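Local coordinates for protein ochratoxinase (Aspergillus niger, PDB 4C65) that hydrolyses the amide bond of the mycotoxin ochratoxin A to ochratoxin alpha and L-phenylalanine, acting as a zinc-dependent carboxypeptidase of the amidohydrolase superfamily, at residues W66-F72 / L333-P339; Y109-L115 / P134-S139; H56-L61 / T412-K416. All coordinates share one frame. Residues are numbered along the deposited sequence.

Contact 1: W66-F72 / L333-P339; sequences WDCHMHF and LGTDTAP
Extended chain 66-72, turning a corner at Cys68, runs alongside irregular loop 333-339 in the same direction, His69 CA lying 4.3 Å from Gly334 CA and His71 CA 5.3 Å from Ala338 CA. Backbone donors are met in turn: Cys68 N by Leu333 O (2.9 Å), Asp336 N by His69 O (2.7 Å), His71 N by Thr337 O (3.1 Å). Asp67 OD1 (chi1 t) takes Thr335 N (3.0 Å) and, in an Asx turn, His69 N (3.0 Å), while Asp67 OD2 takes Thr335 OG1 (2.4 Å, very short). A Gly334 CB would clash with His69 CB. Asp336 (phi 65°) sets its CB over the His69 ring, and its OD1 receives a weak bond from His71 ND1 (3.2 Å); His69 ND1 is held by Glu264. Pro339 CG lies over the Phe72 ring face (CH-pi), 3.6 Å from its centroid. The backbone bonds set HxH zinc-1 ligands His69 and His71 near catalytic Asp336; with His69 NE2 7.7 Å from His71 NE2, His71 would have to swing round to share a metal.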
loop_
_atom_site.group_PDB
_atom_site.type_symbol
_atom_site.label_atom_id
_atom_site.label_comp_id
_atom_site.label_asym_id
_atom_site.label_seq_id
_atom_site.Cartn_x
_atom_site.Cartn_y
_atom_site.Cartn_z
ATOM N N TRP A 66 -26.804 26.712 25.889
ATOM C CA TRP A 66 -25.737 25.801 25.476
ATOM C C TRP A 66 -26.202 24.361 25.651
ATOM O O TRP A 66 -26.957 24.052 26.567
ATOM C CB TRP A 66 -24.517 25.940 26.349
ATOM C CG TRP A 66 -23.624 27.078 26.042
ATOM C CD1 TRP A 66 -23.924 28.391 26.123
ATOM C CD2 TRP A 66 -22.233 27.003 25.712
ATOM N NE1 TRP A 66 -22.820 29.149 25.800
ATOM C CE2 TRP A 66 -21.771 28.313 25.545
ATOM C CE3 TRP A 66 -21.340 25.948 25.518
ATOM C CZ2 TRP A 66 -20.467 28.600 25.171
ATOM C CZ3 TRP A 66 -20.034 26.240 25.175
ATOM C CH2 TRP A 66 -19.611 27.560 25.018
ATOM N N ASP A 67 -25.786 23.487 24.740
ATOM C CA ASP A 67 -25.752 22.079 25.040
ATOM C C ASP A 67 -24.326 21.610 24.899
ATOM O O ASP A 67 -23.701 21.815 23.847
ATOM C CB ASP A 67 -26.682 21.278 24.159
ATOM C CG ASP A 67 -26.950 19.893 24.743
ATOM O OD1 ASP A 67 -26.052 19.008 24.614
ATOM O OD2 ASP A 67 -28.034 19.720 25.333
ATOM N N CYS A 68 -23.820 20.983 25.957
ATOM C CA CYS A 68 -22.424 20.619 26.033
ATOM C C CYS A 68 -22.120 19.188 25.631
ATOM O O CYS A 68 -20.992 18.723 25.801
ATOM C CB CYS A 68 -21.924 20.875 27.437
ATOM S SG CYS A 68 -22.064 22.614 27.912
ATOM N N HIS A 69 -23.112 18.478 25.116
ATOM C CA HIS A 69 -22.883 17.135 24.629
ATOM C C HIS A 69 -23.695 16.806 23.373
ATOM O O HIS A 69 -24.692 16.114 23.442
ATOM C CB HIS A 69 -23.166 16.094 25.712
ATOM C CG HIS A 69 -22.511 14.776 25.434
ATOM N ND1 HIS A 69 -21.740 14.124 26.364
ATOM C CD2 HIS A 69 -22.440 14.031 24.306
ATOM C CE1 HIS A 69 -21.258 13.012 25.836
ATOM N NE2 HIS A 69 -21.661 12.936 24.588
ATOM N N MET A 70 -23.233 17.299 22.234
ATOM C CA MET A 70 -23.874 17.041 20.957
ATOM C C MET A 70 -22.962 16.163 20.121
ATOM O O MET A 70 -21.789 16.048 20.403
ATOM C CB MET A 70 -24.142 18.355 20.234
ATOM C CG MET A 70 -25.017 19.354 21.008
ATOM S SD MET A 70 -26.598 18.670 21.509
ATOM C CE MET A 70 -27.367 18.538 19.890
ATOM N N HIS A 71 -23.516 15.494 19.125
ATOM C CA HIS A 71 -22.695 14.772 18.179
ATOM C C HIS A 71 -23.151 15.069 16.758
ATOM O O HIS A 71 -24.294 14.849 16.404
ATOM C CB HIS A 71 -22.625 13.268 18.476
ATOM C CG HIS A 71 -23.960 12.597 18.609
ATOM N ND1 HIS A 71 -24.415 12.083 19.808
ATOM C CD2 HIS A 71 -24.921 12.313 17.695
ATOM C CE1 HIS A 71 -25.605 11.528 19.629
ATOM N NE2 HIS A 71 -25.940 11.667 18.359
ATOM N N PHE A 72 -22.233 15.608 15.966
ATOM C CA PHE A 72 -22.522 16.059 14.644
ATOM C C PHE A 72 -22.334 14.910 13.679
ATOM O O PHE A 72 -21.379 14.862 12.910
ATOM C CB PHE A 72 -21.614 17.242 14.282
ATOM C CG PHE A 72 -22.150 18.581 14.735
ATOM C CD1 PHE A 72 -22.385 18.837 16.073
ATOM C CD2 PHE A 72 -22.373 19.594 13.818
ATOM C CE1 PHE A 72 -22.869 20.071 16.488
ATOM C CE2 PHE A 72 -22.847 20.818 14.227
ATOM C CZ PHE A 72 -23.084 21.064 15.572
ATOM N N LEU A 333 -25.083 21.364 31.276
ATOM C CA LEU A 333 -26.067 20.459 30.699
ATOM C C LEU A 333 -25.658 19.994 29.307
ATOM O O LEU A 333 -25.175 20.777 28.488
ATOM C CB LEU A 333 -27.463 21.109 30.617
ATOM C CG LEU A 333 -28.088 21.495 31.946
ATOM C CD1 LEU A 333 -29.538 21.876 31.751
ATOM C CD2 LEU A 333 -27.998 20.377 32.975
ATOM N N GLY A 334 -25.866 18.696 29.066
ATOM C CA GLY A 334 -25.630 18.075 27.782
ATOM C C GLY A 334 -26.635 16.987 27.608
ATOM O O GLY A 334 -27.054 16.370 28.574
ATOM N N THR A 335 -26.999 16.729 26.358
ATOM C CA THR A 335 -28.103 15.817 26.033
ATOM C C THR A 335 -27.638 14.488 25.434
ATOM O O THR A 335 -28.273 13.443 25.628
ATOM C CB THR A 335 -29.062 16.531 25.069
ATOM O OG1 THR A 335 -29.468 17.767 25.659
ATOM C CG2 THR A 335 -30.308 15.696 24.809
ATOM N N ASP A 336 -26.517 14.538 24.718
ATOM C CA ASP A 336 -26.004 13.426 23.928
ATOM C C ASP A 336 -26.965 13.104 22.798
ATOM O O ASP A 336 -27.556 12.035 22.742
ATOM C CB ASP A 336 -25.731 12.208 24.798
ATOM C CG ASP A 336 -24.744 11.231 24.155
ATOM O OD1 ASP A 336 -24.499 11.283 22.940
ATOM O OD2 ASP A 336 -24.218 10.389 24.892
ATOM N N THR A 337 -27.102 14.047 21.886
ATOM C CA THR A 337 -28.032 13.906 20.771
ATOM C C THR A 337 -27.512 14.648 19.531
ATOM O O THR A 337 -26.533 15.381 19.588
ATOM C CB THR A 337 -29.414 14.448 21.199
ATOM O OG1 THR A 337 -30.404 14.078 20.244
ATOM C CG2 THR A 337 -29.377 15.954 21.343
ATOM N N ALA A 338 -28.183 14.442 18.405
ATOM C CA ALA A 338 -27.877 15.154 17.166
ATOM C C ALA A 338 -28.362 16.591 17.258
ATOM O O ALA A 338 -29.327 16.885 17.957
ATOM C CB ALA A 338 -28.557 14.457 15.979
ATOM N N PRO A 339 -27.705 17.500 16.531
ATOM C CA PRO A 339 -28.178 18.905 16.404
ATOM C C PRO A 339 -29.645 19.013 16.012
ATOM O O PRO A 339 -30.108 18.261 15.164
ATOM C CB PRO A 339 -27.311 19.453 15.280
ATOM C CG PRO A 339 -26.018 18.690 15.435
ATOM C CD PRO A 339 -26.399 17.307 15.875
#

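Contact 2: Y109-L115 / P134-S139; sequences YTSYRDL and PNVYSS
Five backbone hydrogen bonds join the parallel strands 109-114 and 135-138: Asn135 N to Thr110 O (2.8 Å), Tyr112 N to Asn135 O (2.8 Å), Tyr137 N to Tyr112 O (2.9 Å), Asp114 N to Tyr137 O (2.8 Å) and, just beyond the second strand, Ser139 N to Asp114 O (2.9 Å). Ser111 therefore pairs with Asn135, Tyr112 with Val136, Arg113 with Tyr137 and Asp114 with Ser138, at CA-CA distances of 4.4-5.1 Å; the axes come within 4.5 Å and cross at -18°. On the face carrying Tyr112, Val136, Asp114 and Ser138, the Ser138 hydroxyl OG donates to Asp114 OD2 (2.6 Å), both side chains having chi1 t. Asp114 OD1 accepts from Phe72 N. On the other face, one water bridges Ser111 OG (2.8 Å) and Tyr137 OH (2.4 Å), and Asn135 ND2 adds a weak bond to Thr110 O (3.1 Å). The Arg113 side chain, also on this face, leads away to Cys68 O and a salt bridge with Glu264. Packing completes the pair: Pro134 CG lies over the Tyr112 ring, 4.0 Å from its centroid, while helix 119-127 covers Val136 and Ser138. Strand, helix 119-127 and strand make a beta-alpha-beta unit of the TIM barrel. Leu115 and Ser139, at the C-terminal ends of the two strands, lie close to zinc ligands His69 and Lys204, and Leu115 O accepts from Lys204 NZ; polar groups here thus tie the strand pairing to the zinc-binding region.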
loop_
_atom_site.group_PDB
_atom_site.type_symbol
_atom_site.label_atom_id
_atom_site.label_comp_id
_atom_site.label_asym_id
_atom_site.label_seq_id
_atom_site.Cartn_x
_atom_site.Cartn_y
_atom_site.Cartn_z
ATOM N N TYR A 109 -30.832 27.746 21.116
ATOM C CA TYR A 109 -29.513 27.209 21.390
ATOM C C TYR A 109 -28.468 27.914 20.524
ATOM O O TYR A 109 -28.429 27.679 19.314
ATOM C CB TYR A 109 -29.514 25.673 21.193
ATOM C CG TYR A 109 -30.139 24.969 22.396
ATOM C CD1 TYR A 109 -31.532 24.928 22.561
ATOM C CD2 TYR A 109 -29.329 24.403 23.386
ATOM C CE1 TYR A 109 -32.092 24.336 23.670
ATOM C CE2 TYR A 109 -29.887 23.793 24.492
ATOM C CZ TYR A 109 -31.273 23.787 24.640
ATOM O OH TYR A 109 -31.828 23.166 25.747
ATOM N N THR A 110 -27.667 28.779 21.148
ATOM C CA THR A 110 -26.693 29.571 20.435
ATOM C C THR A 110 -25.258 29.025 20.521
ATOM O O THR A 110 -24.353 29.533 19.865
ATOM C CB THR A 110 -26.745 31.033 20.885
ATOM O OG1 THR A 110 -26.493 31.129 22.282
ATOM C CG2 THR A 110 -28.112 31.622 20.600
ATOM N N SER A 111 -25.057 28.002 21.344
ATOM C CA SER A 111 -23.785 27.295 21.401
ATOM C C SER A 111 -24.002 25.803 21.602
ATOM O O SER A 111 -24.861 25.393 22.375
ATOM C CB SER A 111 -22.872 27.852 22.520
ATOM O OG SER A 111 -22.360 29.151 22.201
ATOM N N TYR A 112 -23.189 25.024 20.903
ATOM C CA TYR A 112 -23.154 23.591 20.995
ATOM C C TYR A 112 -21.693 23.130 21.168
ATOM O O TYR A 112 -20.808 23.622 20.505
ATOM C CB TYR A 112 -23.642 22.992 19.686
ATOM C CG TYR A 112 -25.122 22.677 19.528
ATOM C CD1 TYR A 112 -26.020 22.748 20.585
ATOM C CD2 TYR A 112 -25.595 22.214 18.296
ATOM C CE1 TYR A 112 -27.354 22.403 20.394
ATOM C CE2 TYR A 112 -26.905 21.858 18.113
ATOM C CZ TYR A 112 -27.789 21.972 19.152
ATOM O OH TYR A 112 -29.084 21.596 18.938
ATOM N N ARG A 113 -21.467 22.181 22.079
ATOM C CA ARG A 113 -20.217 21.439 22.119
ATOM C C ARG A 113 -20.421 20.073 21.482
ATOM O O ARG A 113 -21.100 19.204 22.047
ATOM C CB ARG A 113 -19.679 21.313 23.550
ATOM C CG ARG A 113 -18.227 20.830 23.599
ATOM C CD ARG A 113 -17.702 20.718 25.016
ATOM N NE ARG A 113 -18.453 19.741 25.802
ATOM C CZ ARG A 113 -18.037 19.177 26.932
ATOM N NH1 ARG A 113 -16.842 19.456 27.447
ATOM N NH2 ARG A 113 -18.816 18.305 27.558
ATOM N N ASP A 114 -19.862 19.928 20.281
ATOM C CA ASP A 114 -19.856 18.693 19.518
ATOM C C ASP A 114 -18.734 17.804 20.054
ATOM O O ASP A 114 -17.581 18.232 20.101
ATOM C CB ASP A 114 -19.599 19.019 18.044
ATOM C CG ASP A 114 -19.354 17.810 17.206
ATOM O OD1 ASP A 114 -19.974 16.757 17.448
ATOM O OD2 ASP A 114 -18.587 17.926 16.243
ATOM N N LEU A 115 -19.060 16.568 20.412
ATOM C CA LEU A 115 -18.077 15.656 21.003
ATOM C C LEU A 115 -17.770 14.420 20.159
ATOM O O LEU A 115 -16.964 13.565 20.547
ATOM C CB LEU A 115 -18.552 15.249 22.389
ATOM C CG LEU A 115 -18.566 16.376 23.414
ATOM C CD1 LEU A 115 -19.065 15.834 24.746
ATOM C CD2 LEU A 115 -17.171 16.985 23.576
ATOM N N PRO A 134 -25.751 27.319 15.811
ATOM C CA PRO A 134 -25.058 27.801 16.990
ATOM C C PRO A 134 -23.558 27.945 16.757
ATOM O O PRO A 134 -23.035 27.467 15.745
ATOM C CB PRO A 134 -25.303 26.713 18.024
ATOM C CG PRO A 134 -26.262 25.755 17.398
ATOM C CD PRO A 134 -26.252 25.958 15.944
ATOM N N ASN A 135 -22.895 28.657 17.666
ATOM C CA ASN A 135 -21.477 28.558 17.782
ATOM C C ASN A 135 -21.176 27.102 18.020
ATOM O O ASN A 135 -21.770 26.492 18.926
ATOM C CB ASN A 135 -20.983 29.381 18.958
ATOM C CG ASN A 135 -21.105 30.865 18.702
ATOM O OD1 ASN A 135 -20.393 31.409 17.877
ATOM N ND2 ASN A 135 -21.994 31.528 19.428
ATOM N N VAL A 136 -20.295 26.526 17.211
ATOM C CA VAL A 136 -19.930 25.135 17.382
ATOM C C VAL A 136 -18.509 25.013 17.936
ATOM O O VAL A 136 -17.567 25.531 17.368
ATOM C CB VAL A 136 -20.040 24.359 16.047
ATOM C CG1 VAL A 136 -19.596 22.905 16.229
ATOM C CG2 VAL A 136 -21.472 24.409 15.529
ATOM N N TYR A 137 -18.377 24.364 19.086
ATOM C CA TYR A 137 -17.086 23.995 19.613
ATOM C C TYR A 137 -17.001 22.489 19.477
ATOM O O TYR A 137 -17.704 21.752 20.179
ATOM C CB TYR A 137 -16.942 24.419 21.080
ATOM C CG TYR A 137 -17.173 25.865 21.291
ATOM C CD1 TYR A 137 -18.446 26.365 21.414
ATOM C CD2 TYR A 137 -16.114 26.741 21.379
ATOM C CE1 TYR A 137 -18.671 27.723 21.607
ATOM C CE2 TYR A 137 -16.313 28.095 21.557
ATOM C CZ TYR A 137 -17.602 28.591 21.672
ATOM O OH TYR A 137 -17.798 29.933 21.866
ATOM N N SER A 138 -16.148 22.026 18.572
ATOM C CA SER A 138 -16.119 20.633 18.220
ATOM C C SER A 138 -14.827 19.970 18.673
ATOM O O SER A 138 -13.770 20.580 18.684
ATOM C CB SER A 138 -16.277 20.480 16.698
ATOM O OG SER A 138 -16.252 19.116 16.303
ATOM N N SER A 139 -14.950 18.695 19.034
ATOM C CA SER A 139 -13.818 17.858 19.372
ATOM C C SER A 139 -13.160 17.253 18.117
ATOM O O SER A 139 -12.077 16.654 18.204
ATOM C CB SER A 139 -14.302 16.727 20.263
ATOM O OG SER A 139 -15.291 15.993 19.560
HETATM O O HOH W 1 -20.024 30.631 22.564
#

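Contact 3: H56-L61 / T412-K416; sequences HRVPVL and THVWK
An aromatic cluster of His56, His413 and Trp415 lies between strands 54-58 and 411-416, probably in the smaller beta-sandwich domain. Strands 56-58 and 412-416 do not pair: their axes stay 9.4 Å apart at closest and cross at -121°. His56 and Trp415 (both chi1 m) meet edge-to-face, the indole edge directed at the imidazole face, with His56 CD2 3.7 Å from Trp415 CZ2, six-membered and imidazole centroids 5.5 Å apart and planes at 76°. His413 (chi1 m) sits obliquely beside His56, and Val58 CG1 lies over the His413 ring face in a CH-pi contact 4.1 Å from the centroid. After the corner at Pro59, Leu61 CD1 reaches Trp415 CZ3 at 4.3 Å. Thr412 and His413 form a classic beta bulge opposite Ala393, and Thr412 OG1 shares a 2.7 Å hydrogen bond with His413 ND1. Ile10 of strand 7-15 also packs on Trp415 and Leu61. Side chains alone join these two segments; the sheet links them through strands 7-15, 60-67 and 391-394.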
loop_
_atom_site.group_PDB
_atom_site.type_symbol
_atom_site.label_atom_id
_atom_site.label_comp_id
_atom_site.label_asym_id
_atom_site.label_seq_id
_atom_site.Cartn_x
_atom_site.Cartn_y
_atom_site.Cartn_z
ATOM N N HIS A 56 -36.824 46.509 21.220
ATOM C CA HIS A 56 -37.740 45.392 21.393
ATOM C C HIS A 56 -38.259 45.379 22.801
ATOM O O HIS A 56 -37.546 45.787 23.722
ATOM C CB HIS A 56 -37.020 44.075 21.100
ATOM C CG HIS A 56 -36.478 44.006 19.717
ATOM N ND1 HIS A 56 -37.223 43.559 18.649
ATOM C CD2 HIS A 56 -35.284 44.385 19.215
ATOM C CE1 HIS A 56 -36.493 43.632 17.550
ATOM N NE2 HIS A 56 -35.316 44.135 17.867
ATOM N N ARG A 57 -39.466 44.860 22.969
ATOM C CA ARG A 57 -40.056 44.686 24.278
ATOM C C ARG A 57 -40.525 43.269 24.406
ATOM O O ARG A 57 -41.381 42.843 23.665
ATOM C CB ARG A 57 -41.225 45.667 24.437
ATOM C CG ARG A 57 -40.692 47.026 24.804
ATOM C CD ARG A 57 -41.735 48.093 24.888
ATOM N NE ARG A 57 -41.102 49.413 24.732
ATOM C CZ ARG A 57 -40.481 50.066 25.716
ATOM N NH1 ARG A 57 -40.404 49.559 26.953
ATOM N NH2 ARG A 57 -39.929 51.246 25.476
ATOM N N VAL A 58 -39.969 42.537 25.363
ATOM C CA VAL A 58 -40.264 41.124 25.519
ATOM C C VAL A 58 -40.533 40.789 26.980
ATOM O O VAL A 58 -40.035 41.464 27.872
ATOM C CB VAL A 58 -39.085 40.243 25.002
ATOM C CG1 VAL A 58 -38.783 40.565 23.549
ATOM C CG2 VAL A 58 -37.834 40.428 25.851
ATOM N N PRO A 59 -41.313 39.729 27.226
ATOM C CA PRO A 59 -41.627 39.373 28.616
ATOM C C PRO A 59 -40.430 38.837 29.372
ATOM O O PRO A 59 -40.232 39.197 30.523
ATOM C CB PRO A 59 -42.702 38.280 28.488
ATOM C CG PRO A 59 -43.184 38.336 27.076
ATOM C CD PRO A 59 -42.060 38.915 26.256
ATOM N N VAL A 60 -39.630 37.996 28.720
ATOM C CA VAL A 60 -38.495 37.344 29.372
ATOM C C VAL A 60 -37.264 37.364 28.484
ATOM O O VAL A 60 -37.338 37.004 27.313
ATOM C CB VAL A 60 -38.821 35.874 29.742
ATOM C CG1 VAL A 60 -37.621 35.191 30.379
ATOM C CG2 VAL A 60 -40.012 35.830 30.689
ATOM N N LEU A 61 -36.130 37.724 29.078
ATOM C CA LEU A 61 -34.861 37.720 28.381
ATOM C C LEU A 61 -33.822 36.927 29.176
ATOM O O LEU A 61 -33.789 37.001 30.416
ATOM C CB LEU A 61 -34.369 39.144 28.183
ATOM C CG LEU A 61 -33.356 39.374 27.078
ATOM C CD1 LEU A 61 -33.996 39.286 25.698
ATOM C CD2 LEU A 61 -32.684 40.735 27.262
ATOM N N THR A 412 -39.115 33.586 21.139
ATOM C CA THR A 412 -39.594 34.517 20.114
ATOM C C THR A 412 -38.469 35.220 19.399
ATOM O O THR A 412 -38.639 35.615 18.246
ATOM C CB THR A 412 -40.516 35.596 20.712
ATOM O OG1 THR A 412 -39.817 36.318 21.733
ATOM C CG2 THR A 412 -41.741 34.968 21.301
ATOM N N HIS A 413 -37.352 35.441 20.103
ATOM C CA HIS A 413 -36.226 36.208 19.563
ATOM C C HIS A 413 -34.951 35.469 19.834
ATOM O O HIS A 413 -34.740 34.998 20.956
ATOM C CB HIS A 413 -36.094 37.582 20.217
ATOM C CG HIS A 413 -37.227 38.508 19.934
ATOM N ND1 HIS A 413 -38.474 38.350 20.492
ATOM C CD2 HIS A 413 -37.290 39.625 19.174
ATOM C CE1 HIS A 413 -39.265 39.321 20.071
ATOM N NE2 HIS A 413 -38.570 40.103 19.268
ATOM N N VAL A 414 -34.082 35.397 18.831
ATOM C CA VAL A 414 -32.750 34.809 19.003
ATOM C C VAL A 414 -31.661 35.706 18.401
ATOM O O VAL A 414 -31.622 35.918 17.199
ATOM C CB VAL A 414 -32.665 33.398 18.390
ATOM C CG1 VAL A 414 -31.269 32.803 18.586
ATOM C CG2 VAL A 414 -33.720 32.490 19.012
ATOM N N TRP A 415 -30.796 36.229 19.269
ATOM C CA TRP A 415 -29.591 36.936 18.877
ATOM C C TRP A 415 -28.362 36.040 19.092
ATOM O O TRP A 415 -28.198 35.446 20.156
ATOM C CB TRP A 415 -29.383 38.193 19.731
ATOM C CG TRP A 415 -30.296 39.309 19.436
ATOM C CD1 TRP A 415 -30.118 40.292 18.504
ATOM C CD2 TRP A 415 -31.549 39.564 20.061
ATOM N NE1 TRP A 415 -31.176 41.158 18.530
ATOM C CE2 TRP A 415 -32.068 40.735 19.482
ATOM C CE3 TRP A 415 -32.287 38.915 21.048
ATOM C CZ2 TRP A 415 -33.300 41.270 19.860
ATOM C CZ3 TRP A 415 -33.496 39.443 21.425
ATOM C CH2 TRP A 415 -33.997 40.604 20.832
ATOM N N LYS A 416 -27.523 35.942 18.061
ATOM C CA LYS A 416 -26.213 35.296 18.164
ATOM C C LYS A 416 -25.173 36.281 17.672
ATOM O O LYS A 416 -25.233 36.742 16.534
ATOM C CB LYS A 416 -26.158 34.027 17.327
ATOM C CG LYS A 416 -24.866 33.252 17.550
ATOM C CD LYS A 416 -24.684 32.068 16.611
ATOM C CE LYS A 416 -24.080 32.428 15.263
ATOM N NZ LYS A 416 -23.363 31.257 14.720
#

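Contacts 1 and 2 lie near the middle of the chain, their centres 8 Å apart, whereas contact 3, its centre about 23 Å from that of contact 1 and 21 Å from that of contact 2, is probably in the smaller domain, yet also largely buried. Strand 60-67 begins at contact 3 and ends at contact 1; it pairs with strand 109-114 of contact 2, so one curled sheet reaches all three. Contacts 1 and 2 join directly through Met70 O to Leu115 N (2.8 Å). Contact 2 meets contact 3 by packing alone, Thr110 CG2 lying 3.9 Å from Val414 CG1. Polar chemistry dominates around the metal centre, and aromatic and aliphatic contacts replace it away from the annotated sites.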